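Local coordinates for protein FKBP-type peptidyl-prolyl cis-trans isomerase fkpA (Escherichia coli, PDB 1Q6H) that catalyses the cis-trans isomerization of peptidyl-proline bonds, speeding protein folding in the periplasm, and also acts as a folding chaperone, at residues L45-D50 with A82-S87; D98-G103 with P209-L214; V124-E129 with K189-I194; D140-N145 with L166-D171. All coordinates share one frame; numbering follows the deposited sequence.

Contact 1: residues L45-D50 with A82-S87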
loop_
_atom_site.group_PDB
_atom_site.type_symbol
_atom_site.label_atom_id
_atom_site.label_comp_id
_atom_site.label_asym_id
_atom_site.label_seq_id
_atom_site.Cartn_x
_atom_site.Cartn_y
_atom_site.Cartn_z
ATOM N N LEU A 45 -11.019 3.207 -17.580
ATOM C CA LEU A 45 -12.033 2.212 -17.304
ATOM C C LEU A 45 -13.453 2.740 -17.509
ATOM O O LEU A 45 -14.409 2.077 -17.139
ATOM C CB LEU A 45 -11.861 1.709 -15.880
ATOM C CG LEU A 45 -10.446 1.289 -15.504
ATOM C CD1 LEU A 45 -10.309 0.973 -13.995
ATOM C CD2 LEU A 45 -10.024 0.110 -16.359
ATOM N N GLY A 46 -13.608 3.914 -18.103
ATOM C CA GLY A 46 -14.936 4.491 -18.253
ATOM C C GLY A 46 -15.449 5.325 -17.075
ATOM O O GLY A 46 -16.593 5.809 -17.122
ATOM N N ILE A 47 -14.631 5.506 -16.025
ATOM C CA ILE A 47 -15.012 6.288 -14.852
ATOM C C ILE A 47 -14.435 7.709 -14.859
ATOM O O ILE A 47 -13.220 7.917 -14.749
ATOM C CB ILE A 47 -14.561 5.568 -13.563
ATOM C CG1 ILE A 47 -15.270 4.214 -13.432
ATOM C CG2 ILE A 47 -14.876 6.437 -12.348
ATOM C CD1 ILE A 47 -14.640 3.230 -12.477
ATOM N N LYS A 48 -15.309 8.691 -14.976
ATOM C CA LYS A 48 -14.881 10.066 -15.092
ATOM C C LYS A 48 -15.533 10.836 -13.957
ATOM O O LYS A 48 -16.658 11.313 -14.086
ATOM C CB LYS A 48 -15.271 10.637 -16.470
ATOM C CG LYS A 48 -14.444 10.084 -17.640
ATOM C CD LYS A 48 -14.865 10.666 -19.014
ATOM C CE LYS A 48 -13.712 10.621 -19.982
ATOM N NZ LYS A 48 -14.089 10.891 -21.390
ATOM N N LEU A 49 -14.836 10.883 -12.828
ATOM C CA LEU A 49 -15.311 11.599 -11.652
ATOM C C LEU A 49 -15.395 13.091 -11.928
ATOM O O LEU A 49 -14.716 13.609 -12.791
ATOM C CB LEU A 49 -14.357 11.360 -10.477
ATOM C CG LEU A 49 -14.283 9.944 -9.925
ATOM C CD1 LEU A 49 -13.397 9.908 -8.694
ATOM C CD2 LEU A 49 -15.652 9.417 -9.559
ATOM N N ASP A 50 -16.242 13.781 -11.183
ATOM C CA ASP A 50 -16.434 15.198 -11.364
ATOM C C ASP A 50 -15.310 15.955 -10.641
ATOM O O ASP A 50 -15.239 15.951 -9.402
ATOM C CB ASP A 50 -17.786 15.559 -10.785
ATOM C CG ASP A 50 -18.106 17.016 -10.933
ATOM O OD1 ASP A 50 -17.219 17.855 -10.730
ATOM O OD2 ASP A 50 -19.235 17.413 -11.241
ATOM N N ALA A 82 -15.305 -0.952 -5.284
ATOM C CA ALA A 82 -16.004 -2.060 -5.939
ATOM C C ALA A 82 -16.446 -1.660 -7.349
ATOM O O ALA A 82 -16.407 -2.464 -8.287
ATOM C CB ALA A 82 -17.189 -2.476 -5.102
ATOM N N ARG A 83 -16.845 -0.408 -7.521
ATOM C CA ARG A 83 -17.210 0.063 -8.851
ATOM C C ARG A 83 -15.998 -0.020 -9.756
ATOM O O ARG A 83 -16.063 -0.498 -10.924
ATOM C CB ARG A 83 -17.681 1.501 -8.792
ATOM C CG ARG A 83 -17.952 2.133 -10.123
ATOM C CD ARG A 83 -18.447 3.558 -10.002
ATOM N NE ARG A 83 -18.596 4.180 -11.297
ATOM C CZ ARG A 83 -18.732 5.481 -11.500
ATOM N NH1 ARG A 83 -18.726 6.327 -10.485
ATOM N NH2 ARG A 83 -18.849 5.947 -12.731
ATOM N N VAL A 84 -14.874 0.430 -9.215
ATOM C CA VAL A 84 -13.648 0.452 -9.983
ATOM C C VAL A 84 -13.269 -0.956 -10.447
ATOM O O VAL A 84 -12.960 -1.166 -11.618
ATOM C CB VAL A 84 -12.487 1.089 -9.215
ATOM C CG1 VAL A 84 -11.174 0.818 -9.945
ATOM C CG2 VAL A 84 -12.699 2.575 -9.086
ATOM N N LYS A 85 -13.301 -1.913 -9.541
ATOM C CA LYS A 85 -12.941 -3.272 -9.887
ATOM C C LYS A 85 -13.933 -3.889 -10.855
ATOM O O LYS A 85 -13.578 -4.745 -11.663
ATOM C CB LYS A 85 -12.911 -4.123 -8.637
ATOM C CG LYS A 85 -11.713 -3.870 -7.735
ATOM C CD LYS A 85 -11.785 -4.697 -6.488
ATOM C CE LYS A 85 -10.556 -4.502 -5.633
ATOM N NZ LYS A 85 -10.917 -4.473 -4.197
ATOM N N SER A 86 -15.190 -3.487 -10.730
ATOM C CA SER A 86 -16.235 -3.999 -11.608
ATOM C C SER A 86 -15.977 -3.458 -12.997
ATOM O O SER A 86 -16.079 -4.166 -14.003
ATOM C CB SER A 86 -17.623 -3.568 -11.100
ATOM O OG SER A 86 -18.644 -3.938 -12.020
ATOM N N SER A 87 -15.639 -2.186 -13.062
ATOM C CA SER A 87 -15.343 -1.564 -14.337
ATOM C C SER A 87 -14.067 -2.137 -14.980
ATOM O O SER A 87 -13.984 -2.260 -16.204
ATOM C CB SER A 87 -15.235 -0.044 -14.169
ATOM O OG SER A 87 -16.468 0.514 -13.755
HETATM O O HOH W 1 -15.210 -0.478 -18.015
HETATM O O HOH W 2 -17.050 2.129 -15.998
HETATM O O HOH W 3 -18.518 4.826 -15.328
#
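The carbonyl oxygen of L45 is gripped by two waters, each of which also holds S87. One water donates to L45 O and to S87 O, both at 2.8 Å; the other donates to L45 O at 2.9 Å and bonds S87 OG. A third water links G46 O to R83 NH2, lying in plane at the edge of the guanidinium. The polar part of the contact is therefore carried by solvent, while the direct contacts are van der Waals contacts. I47 makes most of them: CD1 reaches S87 OG at 3.5 Å and V84 CG2 at 4.0 Å, and CG2, anti to the backbone N, sits over the centre of one face of the R83 guanidinium, 4.0 Å above its plane. The I47 and R83 side chains slide past each other in opposite directions. L45 CD1 meets V84 CG1 at 4.1 Å, the two side chains crossing at about a right angle. G46, at positive phi, is the C' residue of the Schellman motif that ends helix 19-43. R83 NH1 forms salt bridges with D20 and D19 of the second subunit. The loop between helices 19-43 and 51-62 thus lies against the long helix 70-112, in contact with the second subunit.

Contact 2: residues D98-G103 with P209-L214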
loop_
_atom_site.group_PDB
_atom_site.type_symbol
_atom_site.label_atom_id
_atom_site.label_comp_id
_atom_site.label_asym_id
_atom_site.label_seq_id
_atom_site.Cartn_x
_atom_site.Cartn_y
_atom_site.Cartn_z
ATOM N N ASP A 98 -13.213 -7.838 -28.419
ATOM C CA ASP A 98 -12.745 -7.037 -29.537
ATOM C C ASP A 98 -11.474 -7.646 -30.149
ATOM O O ASP A 98 -11.366 -7.787 -31.365
ATOM C CB ASP A 98 -12.475 -5.592 -29.084
ATOM C CG ASP A 98 -13.747 -4.830 -28.741
ATOM O OD1 ASP A 98 -14.840 -5.338 -29.055
ATOM O OD2 ASP A 98 -13.760 -3.714 -28.158
ATOM N N ASN A 99 -10.537 -8.045 -29.300
ATOM C CA ASN A 99 -9.283 -8.588 -29.785
ATOM C C ASN A 99 -9.504 -9.930 -30.457
ATOM O O ASN A 99 -8.875 -10.203 -31.490
ATOM C CB ASN A 99 -8.237 -8.671 -28.665
ATOM C CG ASN A 99 -7.719 -7.284 -28.245
ATOM O OD1 ASN A 99 -7.842 -6.315 -28.979
ATOM N ND2 ASN A 99 -7.162 -7.196 -27.051
ATOM N N GLU A 100 -10.393 -10.760 -29.896
ATOM C CA GLU A 100 -10.713 -12.030 -30.526
ATOM C C GLU A 100 -11.258 -11.764 -31.937
ATOM O O GLU A 100 -10.919 -12.467 -32.865
ATOM C CB GLU A 100 -11.734 -12.817 -29.698
ATOM C CG GLU A 100 -12.064 -14.236 -30.188
ATOM C CD GLU A 100 -11.104 -15.307 -29.665
ATOM O OE1 GLU A 100 -10.211 -14.987 -28.838
ATOM O OE2 GLU A 100 -11.238 -16.479 -30.086
ATOM N N ALA A 101 -12.127 -10.769 -32.091
ATOM C CA ALA A 101 -12.704 -10.517 -33.405
ATOM C C ALA A 101 -11.647 -9.980 -34.369
ATOM O O ALA A 101 -11.516 -10.490 -35.453
ATOM C CB ALA A 101 -13.911 -9.597 -33.321
ATOM N N LYS A 102 -10.864 -8.987 -33.954
ATOM C CA LYS A 102 -9.849 -8.400 -34.833
ATOM C C LYS A 102 -8.792 -9.424 -35.254
ATOM O O LYS A 102 -8.378 -9.458 -36.409
ATOM C CB LYS A 102 -9.136 -7.243 -34.146
ATOM C CG LYS A 102 -9.910 -5.965 -33.994
ATOM C CD LYS A 102 -9.357 -5.231 -32.755
ATOM C CE LYS A 102 -9.455 -3.748 -32.850
ATOM N NZ LYS A 102 -9.072 -3.154 -31.521
ATOM N N GLY A 103 -8.354 -10.240 -34.312
ATOM C CA GLY A 103 -7.376 -11.271 -34.572
ATOM C C GLY A 103 -7.853 -12.339 -35.543
ATOM O O GLY A 103 -7.104 -12.805 -36.408
ATOM N N PRO A 209 -2.297 -8.033 -24.497
ATOM C CA PRO A 209 -3.706 -7.929 -24.114
ATOM C C PRO A 209 -4.519 -9.215 -24.324
ATOM O O PRO A 209 -4.154 -10.138 -25.053
ATOM C CB PRO A 209 -4.236 -6.771 -24.974
ATOM C CG PRO A 209 -2.986 -6.080 -25.548
ATOM C CD PRO A 209 -1.922 -7.107 -25.583
ATOM N N PRO A 210 -5.633 -9.284 -23.613
ATOM C CA PRO A 210 -6.541 -10.428 -23.678
ATOM C C PRO A 210 -6.875 -10.842 -25.081
ATOM O O PRO A 210 -7.175 -9.984 -25.927
ATOM C CB PRO A 210 -7.802 -9.894 -22.989
ATOM C CG PRO A 210 -7.314 -8.891 -22.063
ATOM C CD PRO A 210 -6.101 -8.259 -22.680
ATOM N N ASN A 211 -6.871 -12.145 -25.328
ATOM C CA ASN A 211 -7.194 -12.683 -26.631
ATOM C C ASN A 211 -6.408 -12.077 -27.814
ATOM O O ASN A 211 -6.956 -11.826 -28.871
ATOM C CB ASN A 211 -8.693 -12.600 -26.857
ATOM C CG ASN A 211 -9.447 -13.653 -26.062
ATOM O OD1 ASN A 211 -8.874 -14.667 -25.674
ATOM N ND2 ASN A 211 -10.730 -13.400 -25.796
ATOM N N SER A 212 -5.120 -11.834 -27.616
ATOM C CA SER A 212 -4.273 -11.309 -28.678
ATOM C C SER A 212 -3.738 -12.399 -29.596
ATOM O O SER A 212 -3.181 -13.396 -29.160
ATOM C CB SER A 212 -3.074 -10.549 -28.108
ATOM O OG SER A 212 -3.483 -9.373 -27.426
ATOM N N THR A 213 -3.976 -12.217 -30.877
ATOM C CA THR A 213 -3.272 -12.989 -31.877
ATOM C C THR A 213 -1.846 -12.426 -31.916
ATOM O O THR A 213 -1.636 -11.186 -31.853
ATOM C CB THR A 213 -3.977 -12.861 -33.217
ATOM O OG1 THR A 213 -5.154 -13.682 -33.206
ATOM C CG2 THR A 213 -3.130 -13.431 -34.352
ATOM N N LEU A 214 -0.864 -13.327 -31.943
ATOM C CA LEU A 214 0.536 -12.922 -31.916
ATOM C C LEU A 214 1.216 -13.183 -33.257
ATOM O O LEU A 214 1.063 -14.264 -33.812
ATOM C CB LEU A 214 1.298 -13.702 -30.839
ATOM C CG LEU A 214 0.700 -13.710 -29.432
ATOM C CD1 LEU A 214 1.618 -14.507 -28.481
ATOM C CD2 LEU A 214 0.459 -12.276 -28.956
HETATM O O HOH W 4 -5.792 -9.934 -31.756
#
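The helical segment 98-103 runs past a type II beta turn from P209 to S212, with E100 and N211 CA atoms 5.3 Å apart and those of G103 and T213 5.2 Å apart. The direct bond between them comes from N99, whose ND2 donates to P210 O at 3.0 Å. This bond is nearly straight (159° at the hydrogen); P210 O lies in the amide plane of N99 and ND2 in the carbonyl plane, which would fix the rotation of the amide. The same ND2 touches P209 CB at 3.6 Å, and N99 CB rests against N211 O at 3.4 Å. On the neighbouring helical position, the E100 chain is bent at chi2 (86°), which turns CD back; OE1 lies 3.2 Å from N211 CG, with carboxylate and amide planes 67° apart, and is not hydrogen-bonded to N211. N211 ND2 instead bonds A96 O. At G103 the backbone comes close, its CA 3.6 Å from T213 OG1, which is itself bonded to R107. A water joins N99 O to T213 N, and within the turn S212 OG donates to P209 O from above the carbonyl plane. The turn, just ahead of strand 214-223, thereby rests on helix 70-112, while P196 packs against both E100 and T213.

Contact 3: residues V124-E129 with K189-I194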
loop_
_atom_site.group_PDB
_atom_site.type_symbol
_atom_site.label_atom_id
_atom_site.label_comp_id
_atom_site.label_asym_id
_atom_site.label_seq_id
_atom_site.Cartn_x
_atom_site.Cartn_y
_atom_site.Cartn_z
ATOM N N VAL A 124 -1.613 -20.317 -37.970
ATOM C CA VAL A 124 -1.382 -19.890 -39.330
ATOM C C VAL A 124 0.118 -19.638 -39.502
ATOM O O VAL A 124 0.778 -19.027 -38.641
ATOM C CB VAL A 124 -2.206 -18.646 -39.651
ATOM C CG1 VAL A 124 -1.967 -18.152 -41.068
ATOM C CG2 VAL A 124 -3.680 -18.915 -39.380
ATOM N N TYR A 125 0.697 -20.152 -40.580
ATOM C CA TYR A 125 2.140 -20.015 -40.745
ATOM C C TYR A 125 2.609 -19.895 -42.167
ATOM O O TYR A 125 1.948 -20.315 -43.110
ATOM C CB TYR A 125 2.865 -21.173 -40.053
ATOM C CG TYR A 125 2.629 -22.516 -40.663
ATOM C CD1 TYR A 125 1.578 -23.314 -40.231
ATOM C CD2 TYR A 125 3.423 -22.986 -41.681
ATOM C CE1 TYR A 125 1.340 -24.526 -40.786
ATOM C CE2 TYR A 125 3.198 -24.204 -42.239
ATOM C CZ TYR A 125 2.150 -24.976 -41.787
ATOM O OH TYR A 125 1.897 -26.210 -42.315
ATOM N N GLN A 126 3.779 -19.292 -42.300
ATOM C CA GLN A 126 4.405 -19.073 -43.589
ATOM C C GLN A 126 5.870 -19.432 -43.498
ATOM O O GLN A 126 6.643 -18.771 -42.813
ATOM C CB GLN A 126 4.259 -17.632 -43.989
ATOM C CG GLN A 126 4.862 -17.306 -45.332
ATOM C CD GLN A 126 4.773 -15.840 -45.621
ATOM O OE1 GLN A 126 4.754 -15.017 -44.695
ATOM N NE2 GLN A 126 4.721 -15.493 -46.892
ATOM N N VAL A 127 6.247 -20.500 -44.185
ATOM C CA VAL A 127 7.625 -20.911 -44.214
ATOM C C VAL A 127 8.293 -19.950 -45.146
ATOM O O VAL A 127 7.797 -19.696 -46.235
ATOM C CB VAL A 127 7.826 -22.353 -44.751
ATOM C CG1 VAL A 127 9.323 -22.708 -44.875
ATOM C CG2 VAL A 127 7.118 -23.363 -43.856
ATOM N N VAL A 128 9.407 -19.396 -44.699
ATOM C CA VAL A 128 10.194 -18.476 -45.505
ATOM C C VAL A 128 11.381 -19.255 -46.045
ATOM O O VAL A 128 11.658 -19.194 -47.238
ATOM C CB VAL A 128 10.614 -17.272 -44.682
ATOM C CG1 VAL A 128 11.426 -16.313 -45.486
ATOM C CG2 VAL A 128 9.365 -16.575 -44.128
ATOM N N GLU A 129 12.024 -20.016 -45.162
ATOM C CA GLU A 129 13.132 -20.907 -45.510
ATOM C C GLU A 129 12.983 -22.187 -44.738
ATOM O O GLU A 129 12.811 -22.165 -43.528
ATOM C CB GLU A 129 14.490 -20.324 -45.131
ATOM C CG GLU A 129 14.797 -19.068 -45.883
ATOM C CD GLU A 129 16.188 -18.546 -45.618
ATOM O OE1 GLU A 129 17.035 -19.294 -45.068
ATOM O OE2 GLU A 129 16.434 -17.384 -46.001
ATOM N N LYS A 189 13.457 -20.297 -41.428
ATOM C CA LYS A 189 12.815 -19.082 -40.974
ATOM C C LYS A 189 11.326 -19.250 -41.222
ATOM O O LYS A 189 10.926 -19.763 -42.268
ATOM C CB LYS A 189 13.330 -17.883 -41.771
ATOM C CG LYS A 189 14.825 -17.800 -41.805
ATOM C CD LYS A 189 15.337 -16.603 -42.568
ATOM C CE LYS A 189 16.868 -16.498 -42.434
ATOM N NZ LYS A 189 17.524 -17.802 -42.162
ATOM N N ILE A 190 10.497 -18.830 -40.274
ATOM C CA ILE A 190 9.057 -19.025 -40.404
ATOM C C ILE A 190 8.339 -17.898 -39.717
ATOM O O ILE A 190 8.833 -17.363 -38.747
ATOM C CB ILE A 190 8.641 -20.350 -39.770
ATOM C CG1 ILE A 190 7.159 -20.613 -40.010
ATOM C CG2 ILE A 190 8.902 -20.357 -38.243
ATOM C CD1 ILE A 190 6.771 -22.067 -39.704
ATOM N N LYS A 191 7.220 -17.481 -40.292
ATOM C CA LYS A 191 6.381 -16.500 -39.667
ATOM C C LYS A 191 5.206 -17.247 -39.064
ATOM O O LYS A 191 4.544 -18.088 -39.723
ATOM C CB LYS A 191 5.950 -15.460 -40.675
ATOM C CG LYS A 191 4.935 -14.455 -40.183
ATOM C CD LYS A 191 4.676 -13.415 -41.295
ATOM C CE LYS A 191 3.493 -12.509 -40.987
ATOM N NZ LYS A 191 3.495 -11.292 -41.891
ATOM N N LEU A 192 4.954 -16.980 -37.797
ATOM C CA LEU A 192 3.850 -17.634 -37.099
ATOM C C LEU A 192 2.811 -16.614 -36.735
ATOM O O LEU A 192 3.145 -15.548 -36.196
ATOM C CB LEU A 192 4.343 -18.328 -35.825
ATOM C CG LEU A 192 5.444 -19.361 -35.987
ATOM C CD1 LEU A 192 5.938 -19.823 -34.643
ATOM C CD2 LEU A 192 4.996 -20.526 -36.768
ATOM N N VAL A 193 1.553 -16.932 -37.030
ATOM C CA VAL A 193 0.439 -16.074 -36.669
ATOM C C VAL A 193 -0.400 -16.914 -35.756
ATOM O O VAL A 193 -1.049 -17.871 -36.178
ATOM C CB VAL A 193 -0.289 -15.537 -37.888
ATOM C CG1 VAL A 193 -1.468 -14.760 -37.485
ATOM C CG2 VAL A 193 0.659 -14.625 -38.667
ATOM N N ILE A 194 -0.271 -16.630 -34.470
ATOM C CA ILE A 194 -0.792 -17.540 -33.452
ATOM C C ILE A 194 -2.049 -17.038 -32.799
ATOM O O ILE A 194 -2.056 -15.931 -32.209
ATOM C CB ILE A 194 0.272 -17.768 -32.378
ATOM C CG1 ILE A 194 1.647 -18.003 -33.001
ATOM C CG2 ILE A 194 -0.139 -18.875 -31.463
ATOM C CD1 ILE A 194 2.769 -18.302 -31.993
HETATM O O HOH W 5 4.111 -12.490 -45.033
#
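A classic beta bulge ends this antiparallel ladder in the sheet of the FKBP domain: V128 and E129 both face K189. The carbonyl oxygen of K189 accepts from both, V128 N at 2.9 Å and E129 N at 3.1 Å, while K189 N returns a bond to E129 O. Before the bulge the register is regular. V124 pairs with V193 and Q126 with K191 as hydrogen-bonded pairs; Y125 with L192 and V127 with I190 are non-hydrogen-bonded pairs, where CA-H...O contacts such as Y125 CA to K191 O (3.2 Å) fill in.

On the face carrying Y125, V127, I190 and L192, Y125 CB meets L192 CD2, and Y125 CD2 meets I190 CD1 at 4.0 Å, the tyrosine and isoleucine side chains crossing at a slant. The other face is more polar. E129 and K189 lie side by side, pointing the same way: E129 OE2 touches K189 CD at 3.7 Å, and a salt bridge joins E129 OE1 to K189 NZ at 3.3 Å, its hydrogen bond weak. Q126 OE1 accepts from a water at 2.6 Å that K191 NZ reaches only weakly, and the same oxygen touches K191 CD. V124 and V193 meet through their CB atoms.

F110 of helix 70-112 packs on V124, Q126, K191 and V193. Strand 124-127 lies between strand 116-118 and strand 189-194, whose other edge bonds strand 214-223.

Contact 4: residues D140-N145 with L166-D171; sequences DTVVVN and LSFRLD
Five backbone hydrogen bonds run between D140, V142 and V144 on one side and L166, F168 and L170 on the other, satisfying N-H and C=O groups that face the partner strand. V142 and F168 form a reciprocal pair: V142 N gives to F168 O at 2.8 Å, and F168 N to V142 O at 2.9 Å. V144 and L166 do the same, through V144 N to L166 O and L166 N to V144 O. Beyond the last strand pair, L170 N donates to D140 O at 2.8 Å, nearly along the C=O axis (174°). D140 OD2 takes K137 N, and L170 O accepts from T178 OG1. V143 and N145 make backbone bonds with strand 214-223, and T141 with K224 just after it.

The side chains of V142, V144, L166 and F168 share one face. With F168 CG between its backbone N and carbonyl carbon (chi1 55°), the ring lies where both valines meet it. V142 CG2 lies 3.2 Å above one face of the ring, offset toward the rim, in a CH-pi contact 3.6 Å from the centroid. V144 CG2 comes to F168 CE2 at 3.7 Å. W177 of helix 175-180 meets the F168 ring with the planes at about 80°, and also touches V144. On the other face T141 CG2 nears S167 OG.

An antiparallel sheet whose aromatic and aliphatic face is covered by a short helix is characteristic of the FKBP fold, and in relatives the tryptophan of that helix forms the floor of the proline-binding pocket.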
loop_
_atom_site.group_PDB
_atom_site.type_symbol
_atom_site.label_atom_id
_atom_site.label_comp_id
_atom_site.label_asym_id
_atom_site.label_seq_id
_atom_site.Cartn_x
_atom_site.Cartn_y
_atom_site.Cartn_z
ATOM N N ASP A 140 13.419 -31.577 -27.563
ATOM C CA ASP A 140 14.609 -30.872 -28.031
ATOM C C ASP A 140 14.724 -29.469 -27.492
ATOM O O ASP A 140 13.719 -28.831 -27.165
ATOM C CB ASP A 140 14.605 -30.699 -29.547
ATOM C CG ASP A 140 14.755 -32.004 -30.301
ATOM O OD1 ASP A 140 15.275 -32.994 -29.721
ATOM O OD2 ASP A 140 14.355 -32.099 -31.480
ATOM N N THR A 141 15.959 -28.976 -27.483
ATOM C CA THR A 141 16.226 -27.588 -27.212
ATOM C C THR A 141 16.350 -26.862 -28.544
ATOM O O THR A 141 17.022 -27.337 -29.459
ATOM C CB THR A 141 17.525 -27.435 -26.417
ATOM O OG1 THR A 141 17.410 -28.108 -25.155
ATOM C CG2 THR A 141 17.724 -26.002 -26.053
ATOM N N VAL A 142 15.698 -25.718 -28.658
ATOM C CA VAL A 142 15.802 -24.913 -29.853
ATOM C C VAL A 142 16.425 -23.576 -29.500
ATOM O O VAL A 142 16.252 -23.070 -28.382
ATOM C CB VAL A 142 14.412 -24.661 -30.553
ATOM C CG1 VAL A 142 13.824 -25.946 -31.180
ATOM C CG2 VAL A 142 13.418 -24.045 -29.609
ATOM N N VAL A 143 17.139 -23.011 -30.479
ATOM C CA VAL A 143 17.782 -21.724 -30.368
ATOM C C VAL A 143 17.259 -20.876 -31.521
ATOM O O VAL A 143 17.391 -21.236 -32.714
ATOM C CB VAL A 143 19.308 -21.853 -30.448
ATOM C CG1 VAL A 143 19.976 -20.507 -30.215
ATOM C CG2 VAL A 143 19.837 -22.892 -29.418
ATOM N N VAL A 144 16.650 -19.758 -31.178
ATOM C CA VAL A 144 16.011 -18.918 -32.156
ATOM C C VAL A 144 16.260 -17.433 -31.980
ATOM O O VAL A 144 16.475 -16.949 -30.891
ATOM C CB VAL A 144 14.473 -19.063 -32.111
ATOM C CG1 VAL A 144 14.020 -20.464 -32.483
ATOM C CG2 VAL A 144 13.936 -18.700 -30.727
ATOM N N ASN A 145 16.187 -16.724 -33.092
ATOM C CA ASN A 145 16.076 -15.305 -33.061
ATOM C C ASN A 145 14.624 -15.051 -33.474
ATOM O O ASN A 145 14.055 -15.777 -34.304
ATOM C CB ASN A 145 17.048 -14.649 -34.036
ATOM C CG ASN A 145 18.442 -14.559 -33.488
ATOM O OD1 ASN A 145 18.646 -14.271 -32.309
ATOM N ND2 ASN A 145 19.415 -14.781 -34.343
ATOM N N LEU A 166 17.353 -16.733 -28.262
ATOM C CA LEU A 166 16.694 -17.343 -27.114
ATOM C C LEU A 166 16.772 -18.855 -27.221
ATOM O O LEU A 166 16.511 -19.414 -28.271
ATOM C CB LEU A 166 15.233 -16.919 -27.071
ATOM C CG LEU A 166 14.401 -17.472 -25.906
ATOM C CD1 LEU A 166 14.792 -16.770 -24.618
ATOM C CD2 LEU A 166 12.891 -17.329 -26.180
ATOM N N SER A 167 17.119 -19.513 -26.126
ATOM C CA SER A 167 17.179 -20.958 -26.101
ATOM C C SER A 167 16.101 -21.529 -25.175
ATOM O O SER A 167 15.964 -21.066 -24.041
ATOM C CB SER A 167 18.565 -21.389 -25.647
ATOM O OG SER A 167 18.557 -22.748 -25.280
ATOM N N PHE A 168 15.327 -22.506 -25.665
ATOM C CA PHE A 168 14.314 -23.177 -24.847
ATOM C C PHE A 168 13.929 -24.578 -25.313
ATOM O O PHE A 168 14.162 -24.942 -26.455
ATOM C CB PHE A 168 13.047 -22.356 -24.794
ATOM C CG PHE A 168 12.481 -22.015 -26.135
ATOM C CD1 PHE A 168 11.583 -22.870 -26.763
ATOM C CD2 PHE A 168 12.816 -20.833 -26.755
ATOM C CE1 PHE A 168 11.034 -22.548 -27.986
ATOM C CE2 PHE A 168 12.272 -20.502 -27.987
ATOM C CZ PHE A 168 11.383 -21.369 -28.602
ATOM N N ARG A 169 13.341 -25.347 -24.405
ATOM C CA ARG A 169 12.844 -26.678 -24.734
ATOM C C ARG A 169 11.558 -26.475 -25.547
ATOM O O ARG A 169 10.696 -25.651 -25.215
ATOM C CB ARG A 169 12.629 -27.519 -23.475
ATOM C CG ARG A 169 13.915 -27.667 -22.621
ATOM C CD ARG A 169 13.754 -28.484 -21.333
ATOM N NE ARG A 169 12.835 -27.859 -20.381
ATOM C CZ ARG A 169 13.172 -26.947 -19.488
ATOM N NH1 ARG A 169 14.425 -26.518 -19.389
ATOM N NH2 ARG A 169 12.265 -26.473 -18.657
ATOM N N LEU A 170 11.478 -27.178 -26.655
ATOM C CA LEU A 170 10.387 -26.975 -27.610
ATOM C C LEU A 170 9.007 -27.071 -26.992
ATOM O O LEU A 170 8.130 -26.302 -27.326
ATOM C CB LEU A 170 10.514 -27.990 -28.757
ATOM C CG LEU A 170 9.512 -27.816 -29.896
ATOM C CD1 LEU A 170 9.626 -26.445 -30.528
ATOM C CD2 LEU A 170 9.739 -28.917 -30.929
ATOM N N ASP A 171 8.804 -27.994 -26.066
ATOM C CA ASP A 171 7.489 -28.096 -25.475
ATOM C C ASP A 171 7.393 -27.420 -24.104
ATOM O O ASP A 171 6.514 -27.744 -23.314
ATOM C CB ASP A 171 7.000 -29.554 -25.454
ATOM C CG ASP A 171 7.861 -30.435 -24.619
ATOM O OD1 ASP A 171 8.775 -29.912 -23.972
ATOM O OD2 ASP A 171 7.704 -31.663 -24.541
#

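In the fold
Contacts 1 and 2 both use helix 70-112, with centres 24 Å apart: the first joins it to the loop between helices 19-43 and 51-62, the second to the isomerase domain. Contact 3 is nested in the loop closed by contact 2 and touches it directly, L214 O lying 2.8 Å from I194 N, a probable hydrogen bond, with T213 CG2 packed on V193 CG1. Contacts 3 and 4 reach the same sheet, their centres 16 Å apart, and strand 214-223 bonds to both. Contact 4 touches W177, whose counterpart in related FKBPs floors the proline-binding pocket; the centres of contacts 1 and 4 are about 43 Å apart, on opposite sides of the chain's centre.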